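Local coordinates for protein Phospholipase/Carboxylesterase (Haliangium ochraceum, PDB 4Q82) that probably hydrolyses carboxylic ester bonds as an alpha/beta-hydrolase-type esterase or phospholipase, at residues A80-D94 / P122-P136. Numbering follows the deposited sequence.
Sequences APLMVFWHGIGENGD and PFVVLSPQHAGGGCP
N92 grips the loop 130-134 through its amide. N92 CB lies 3.4 Å from H130 O, and CG lies close to both H130 O and G132 O, within van der Waals reach of each. OD1 comes to the edge of the H130 ring and takes a water, which also bonds weakly to G134 O. N92 ND2 spends itself on two carbonyls: G134 O, 2.9 Å away and met on a lone pair, and G132 O, approached from above its carbonyl plane. The H130 ring runs alongside, its plane turned 75° from the amide, and its ND1 bonds to E140.

Deeper in, H87 links segment 80-94 to segment 122-136. Its CG stands between the backbone N and the carbonyl carbon (chi1 65°), which swings H87 NE2 across to H130 N, where it accepts an almost straight bond of 2.9 Å; ND1 donates to G88 O. With only an alanine here, H130 N would probably lose its acceptor and G88 O one of its two donors, leaving the loop after strand 124-128 freer to shift.

Upstream, strands 80-86 and 124-128 run parallel as neighbours in the mixed central sheet of an alpha/beta-hydrolase-like fold. Beyond the first strand, I89 N is hydrogen-bonded to OD2 of the sulfonylated serine at position 165. Four backbone bonds join the strands, from V124 N to P81 O through F85 N to L126 O. P128 CG rests 3.4 Å from the centroid of the W86 six-membered ring, a CH-pi contact over the face. At the other end, selenomethionine M83 bends at chi3 (-60°), placing M83 CE over the centre of the F123 ring, 3.6 Å from its centroid.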
loop_
_atom_site.group_PDB
_atom_site.type_symbol
_atom_site.label_atom_id
_atom_site.label_comp_id
_atom_site.label_asym_id
_atom_site.label_seq_id
_atom_site.Cartn_x
_atom_site.Cartn_y
_atom_site.Cartn_z
ATOM N N ALA A 80 -16.604 -0.782 3.191
ATOM C CA ALA A 80 -15.605 -1.663 2.586
ATOM C C ALA A 80 -14.237 -1.441 3.192
ATOM O O ALA A 80 -13.909 -0.317 3.562
ATOM C CB ALA A 80 -15.545 -1.442 1.078
ATOM N N PRO A 81 -13.418 -2.501 3.281
ATOM C CA PRO A 81 -12.017 -2.255 3.652
ATOM C C PRO A 81 -11.366 -1.351 2.624
ATOM O O PRO A 81 -11.808 -1.315 1.477
ATOM C CB PRO A 81 -11.385 -3.656 3.645
ATOM C CG PRO A 81 -12.318 -4.499 2.820
ATOM C CD PRO A 81 -13.686 -3.925 3.019
ATOM N N LEU A 82 -10.347 -0.605 3.038
ATOM C CA LEU A 82 -9.688 0.345 2.163
ATOM C C LEU A 82 -8.223 -0.027 2.010
ATOM O O LEU A 82 -7.541 -0.340 2.996
ATOM C CB LEU A 82 -9.803 1.776 2.709
ATOM C CG LEU A 82 -8.902 2.843 2.081
ATOM C CD1 LEU A 82 -9.324 3.080 0.643
ATOM C CD2 LEU A 82 -9.028 4.137 2.883
HETATM N N MSE A 83 -7.746 0.003 0.770
HETATM C CA MSE A 83 -6.333 -0.161 0.493
HETATM C C MSE A 83 -5.829 1.056 -0.252
HETATM O O MSE A 83 -6.363 1.396 -1.314
HETATM C CB MSE A 83 -6.080 -1.428 -0.340
HETATM C CG MSE A 83 -4.610 -1.642 -0.698
HETATM SE SE MSE A 83 -4.375 -3.102 -1.997
HETATM C CE MSE A 83 -5.136 -4.568 -0.946
ATOM N N VAL A 84 -4.796 1.707 0.280
ATOM C CA VAL A 84 -4.186 2.816 -0.451
ATOM C C VAL A 84 -2.790 2.361 -0.859
ATOM O O VAL A 84 -1.979 1.954 -0.011
ATOM C CB VAL A 84 -4.131 4.103 0.378
ATOM C CG1 VAL A 84 -3.431 5.245 -0.412
ATOM C CG2 VAL A 84 -5.566 4.542 0.776
ATOM N N PHE A 85 -2.536 2.397 -2.162
ATOM C CA PHE A 85 -1.278 1.890 -2.732
ATOM C C PHE A 85 -0.435 3.041 -3.282
ATOM O O PHE A 85 -0.957 3.877 -4.045
ATOM C CB PHE A 85 -1.560 0.885 -3.861
ATOM C CG PHE A 85 -0.380 0.707 -4.802
ATOM C CD1 PHE A 85 0.726 -0.037 -4.401
ATOM C CD2 PHE A 85 -0.366 1.316 -6.056
ATOM C CE1 PHE A 85 1.859 -0.206 -5.263
ATOM C CE2 PHE A 85 0.729 1.176 -6.910
ATOM C CZ PHE A 85 1.852 0.407 -6.519
ATOM N N TRP A 86 0.858 3.073 -2.922
ATOM C CA TRP A 86 1.793 4.103 -3.396
ATOM C C TRP A 86 2.849 3.506 -4.328
ATOM O O TRP A 86 3.600 2.595 -3.950
ATOM C CB TRP A 86 2.467 4.807 -2.200
ATOM C CG TRP A 86 1.483 5.526 -1.365
ATOM C CD1 TRP A 86 0.746 5.012 -0.330
ATOM C CD2 TRP A 86 1.083 6.891 -1.503
ATOM N NE1 TRP A 86 -0.085 5.983 0.178
ATOM C CE2 TRP A 86 0.094 7.139 -0.530
ATOM C CE3 TRP A 86 1.465 7.929 -2.359
ATOM C CZ2 TRP A 86 -0.500 8.388 -0.368
ATOM C CZ3 TRP A 86 0.842 9.175 -2.215
ATOM C CH2 TRP A 86 -0.114 9.390 -1.213
ATOM N N HIS A 87 2.909 4.057 -5.541
ATOM C CA HIS A 87 3.785 3.592 -6.609
ATOM C C HIS A 87 5.275 3.932 -6.388
ATOM O O HIS A 87 5.648 4.670 -5.458
ATOM C CB HIS A 87 3.291 4.212 -7.924
ATOM C CG HIS A 87 3.429 5.704 -7.944
ATOM N ND1 HIS A 87 4.643 6.328 -8.150
ATOM C CD2 HIS A 87 2.519 6.694 -7.760
ATOM C CE1 HIS A 87 4.475 7.643 -8.100
ATOM N NE2 HIS A 87 3.197 7.892 -7.868
ATOM N N GLY A 88 6.125 3.422 -7.274
ATOM C CA GLY A 88 7.542 3.708 -7.191
ATOM C C GLY A 88 7.954 4.945 -7.979
ATOM O O GLY A 88 7.160 5.534 -8.716
ATOM N N ILE A 89 9.225 5.321 -7.859
ATOM C CA ILE A 89 9.668 6.637 -8.367
ATOM C C ILE A 89 9.524 6.775 -9.894
ATOM O O ILE A 89 9.339 7.891 -10.428
ATOM C CB ILE A 89 11.131 6.911 -7.916
ATOM C CG1 ILE A 89 11.449 8.409 -7.897
ATOM C CG2 ILE A 89 12.124 6.102 -8.762
ATOM C CD1 ILE A 89 12.762 8.719 -7.152
ATOM N N GLY A 90 9.573 5.655 -10.607
ATOM C CA GLY A 90 9.462 5.693 -12.056
ATOM C C GLY A 90 8.105 6.175 -12.516
ATOM O O GLY A 90 7.923 6.631 -13.655
ATOM N N GLU A 91 7.130 6.073 -11.634
ATOM C CA GLU A 91 5.775 6.396 -12.021
ATOM C C GLU A 91 5.308 7.759 -11.472
ATOM O O GLU A 91 4.124 8.080 -11.577
ATOM C CB GLU A 91 4.841 5.254 -11.579
ATOM C CG GLU A 91 5.021 3.988 -12.419
ATOM C CD GLU A 91 6.393 3.321 -12.264
ATOM O OE1 GLU A 91 6.774 2.964 -11.134
ATOM O OE2 GLU A 91 7.097 3.160 -13.286
ATOM N N ASN A 92 6.234 8.561 -10.926
ATOM C CA ASN A 92 5.921 9.936 -10.515
ATOM C C ASN A 92 5.333 10.724 -11.700
ATOM O O ASN A 92 5.727 10.518 -12.856
ATOM C CB ASN A 92 7.163 10.690 -9.997
ATOM C CG ASN A 92 7.618 10.240 -8.606
ATOM O OD1 ASN A 92 7.078 9.297 -8.014
ATOM N ND2 ASN A 92 8.652 10.912 -8.094
ATOM N N GLY A 93 4.401 11.628 -11.424
ATOM C CA GLY A 93 3.856 12.470 -12.495
ATOM C C GLY A 93 2.945 13.526 -11.914
ATOM O O GLY A 93 2.764 13.558 -10.691
ATOM N N ASP A 94 2.340 14.367 -12.760
ATOM C CA ASP A 94 1.692 15.559 -12.221
ATOM C C ASP A 94 0.239 15.361 -11.808
ATOM O O ASP A 94 -0.448 16.330 -11.478
ATOM C CB ASP A 94 1.799 16.728 -13.221
ATOM C CG ASP A 94 1.069 16.470 -14.535
ATOM O OD1 ASP A 94 0.231 15.545 -14.619
ATOM O OD2 ASP A 94 1.337 17.217 -15.503
ATOM N N PRO A 122 -12.407 -7.516 -1.525
ATOM C CA PRO A 122 -13.447 -6.581 -1.061
ATOM C C PRO A 122 -12.991 -5.133 -0.896
ATOM O O PRO A 122 -13.826 -4.303 -0.494
ATOM C CB PRO A 122 -13.835 -7.159 0.298
ATOM C CG PRO A 122 -12.538 -7.729 0.811
ATOM C CD PRO A 122 -11.880 -8.340 -0.423
ATOM N N PHE A 123 -11.727 -4.841 -1.206
ATOM C CA PHE A 123 -11.148 -3.510 -0.982
ATOM C C PHE A 123 -11.619 -2.434 -1.952
ATOM O O PHE A 123 -11.649 -2.652 -3.165
ATOM C CB PHE A 123 -9.612 -3.550 -1.091
ATOM C CG PHE A 123 -8.960 -4.739 -0.435
ATOM C CD1 PHE A 123 -8.578 -4.697 0.902
ATOM C CD2 PHE A 123 -8.662 -5.882 -1.180
ATOM C CE1 PHE A 123 -7.933 -5.786 1.506
ATOM C CE2 PHE A 123 -8.025 -6.963 -0.610
ATOM C CZ PHE A 123 -7.644 -6.933 0.745
ATOM N N VAL A 124 -11.919 -1.246 -1.429
ATOM C CA VAL A 124 -11.722 -0.044 -2.218
ATOM C C VAL A 124 -10.213 0.085 -2.410
ATOM O O VAL A 124 -9.470 0.009 -1.426
ATOM C CB VAL A 124 -12.283 1.212 -1.515
ATOM C CG1 VAL A 124 -11.859 2.473 -2.245
ATOM C CG2 VAL A 124 -13.813 1.115 -1.416
ATOM N N VAL A 125 -9.745 0.255 -3.649
ATOM C CA VAL A 125 -8.297 0.421 -3.881
ATOM C C VAL A 125 -8.033 1.778 -4.502
ATOM O O VAL A 125 -8.527 2.070 -5.603
ATOM C CB VAL A 125 -7.701 -0.683 -4.808
ATOM C CG1 VAL A 125 -6.163 -0.521 -4.922
ATOM C CG2 VAL A 125 -8.014 -2.077 -4.251
ATOM N N LEU A 126 -7.277 2.612 -3.797
ATOM C CA LEU A 126 -6.919 3.927 -4.323
ATOM C C LEU A 126 -5.426 3.990 -4.596
ATOM O O LEU A 126 -4.620 3.612 -3.749
ATOM C CB LEU A 126 -7.300 5.042 -3.343
ATOM C CG LEU A 126 -8.743 5.049 -2.862
ATOM C CD1 LEU A 126 -8.960 6.244 -1.935
ATOM C CD2 LEU A 126 -9.712 5.125 -4.041
ATOM N N SER A 127 -5.059 4.496 -5.763
ATOM C CA SER A 127 -3.649 4.538 -6.147
ATOM C C SER A 127 -3.260 5.960 -6.542
ATOM O O SER A 127 -3.370 6.342 -7.717
ATOM C CB SER A 127 -3.387 3.561 -7.299
ATOM O OG SER A 127 -3.736 2.216 -6.937
ATOM N N PRO A 128 -2.824 6.765 -5.558
ATOM C CA PRO A 128 -2.491 8.169 -5.852
ATOM C C PRO A 128 -1.162 8.346 -6.571
ATOM O O PRO A 128 -0.250 7.542 -6.382
ATOM C CB PRO A 128 -2.433 8.820 -4.461
ATOM C CG PRO A 128 -2.073 7.649 -3.531
ATOM C CD PRO A 128 -2.819 6.473 -4.112
ATOM N N GLN A 129 -1.042 9.413 -7.359
ATOM C CA GLN A 129 0.226 9.691 -8.033
ATOM C C GLN A 129 0.982 10.756 -7.260
ATOM O O GLN A 129 0.420 11.808 -6.908
ATOM C CB GLN A 129 0.010 10.166 -9.476
ATOM C CG GLN A 129 1.319 10.433 -10.245
ATOM C CD GLN A 129 1.073 10.498 -11.747
ATOM O OE1 GLN A 129 0.203 11.242 -12.216
ATOM N NE2 GLN A 129 1.826 9.705 -12.507
ATOM N N HIS A 130 2.256 10.481 -7.019
ATOM C CA HIS A 130 3.144 11.439 -6.394
ATOM C C HIS A 130 3.806 12.298 -7.456
ATOM O O HIS A 130 4.349 11.771 -8.434
ATOM C CB HIS A 130 4.206 10.714 -5.564
ATOM C CG HIS A 130 5.258 11.636 -5.039
ATOM N ND1 HIS A 130 4.981 12.615 -4.110
ATOM C CD2 HIS A 130 6.567 11.777 -5.362
ATOM C CE1 HIS A 130 6.083 13.307 -3.865
ATOM N NE2 HIS A 130 7.060 12.819 -4.612
ATOM N N ALA A 131 3.774 13.618 -7.264
ATOM C CA ALA A 131 4.355 14.556 -8.211
ATOM C C ALA A 131 5.717 15.002 -7.704
ATOM O O ALA A 131 5.942 15.044 -6.502
ATOM C CB ALA A 131 3.435 15.752 -8.399
ATOM N N GLY A 132 6.633 15.320 -8.604
ATOM C CA GLY A 132 7.953 15.742 -8.159
ATOM C C GLY A 132 9.007 14.671 -8.352
ATOM O O GLY A 132 8.788 13.712 -9.097
ATOM N N GLY A 133 10.155 14.818 -7.691
ATOM C CA GLY A 133 11.311 14.022 -8.061
ATOM C C GLY A 133 11.696 12.817 -7.215
ATOM O O GLY A 133 12.523 12.014 -7.649
ATOM N N GLY A 134 11.130 12.704 -6.015
ATOM C CA GLY A 134 11.557 11.691 -5.048
ATOM C C GLY A 134 10.374 10.897 -4.519
ATOM O O GLY A 134 9.385 10.701 -5.257
ATOM N N CYS A 135 10.450 10.441 -3.258
ATOM C CA CYS A 135 9.377 9.639 -2.644
ATOM C C CYS A 135 8.282 10.529 -2.034
ATOM O O CYS A 135 8.553 11.658 -1.616
ATOM C CB CYS A 135 9.922 8.730 -1.534
ATOM S SG CYS A 135 11.276 7.611 -2.055
ATOM N N PRO A 136 7.058 9.999 -1.947
ATOM C CA PRO A 136 5.981 10.739 -1.269
ATOM C C PRO A 136 6.355 10.967 0.202
ATOM O O PRO A 136 7.018 10.117 0.823
ATOM C CB PRO A 136 4.765 9.817 -1.399
ATOM C CG PRO A 136 5.323 8.415 -1.639
ATOM C CD PRO A 136 6.653 8.656 -2.392
HETATM O O HOH W 1 -0.020 4.762 -6.391
HETATM O O HOH W 2 7.434 7.900 -5.715
#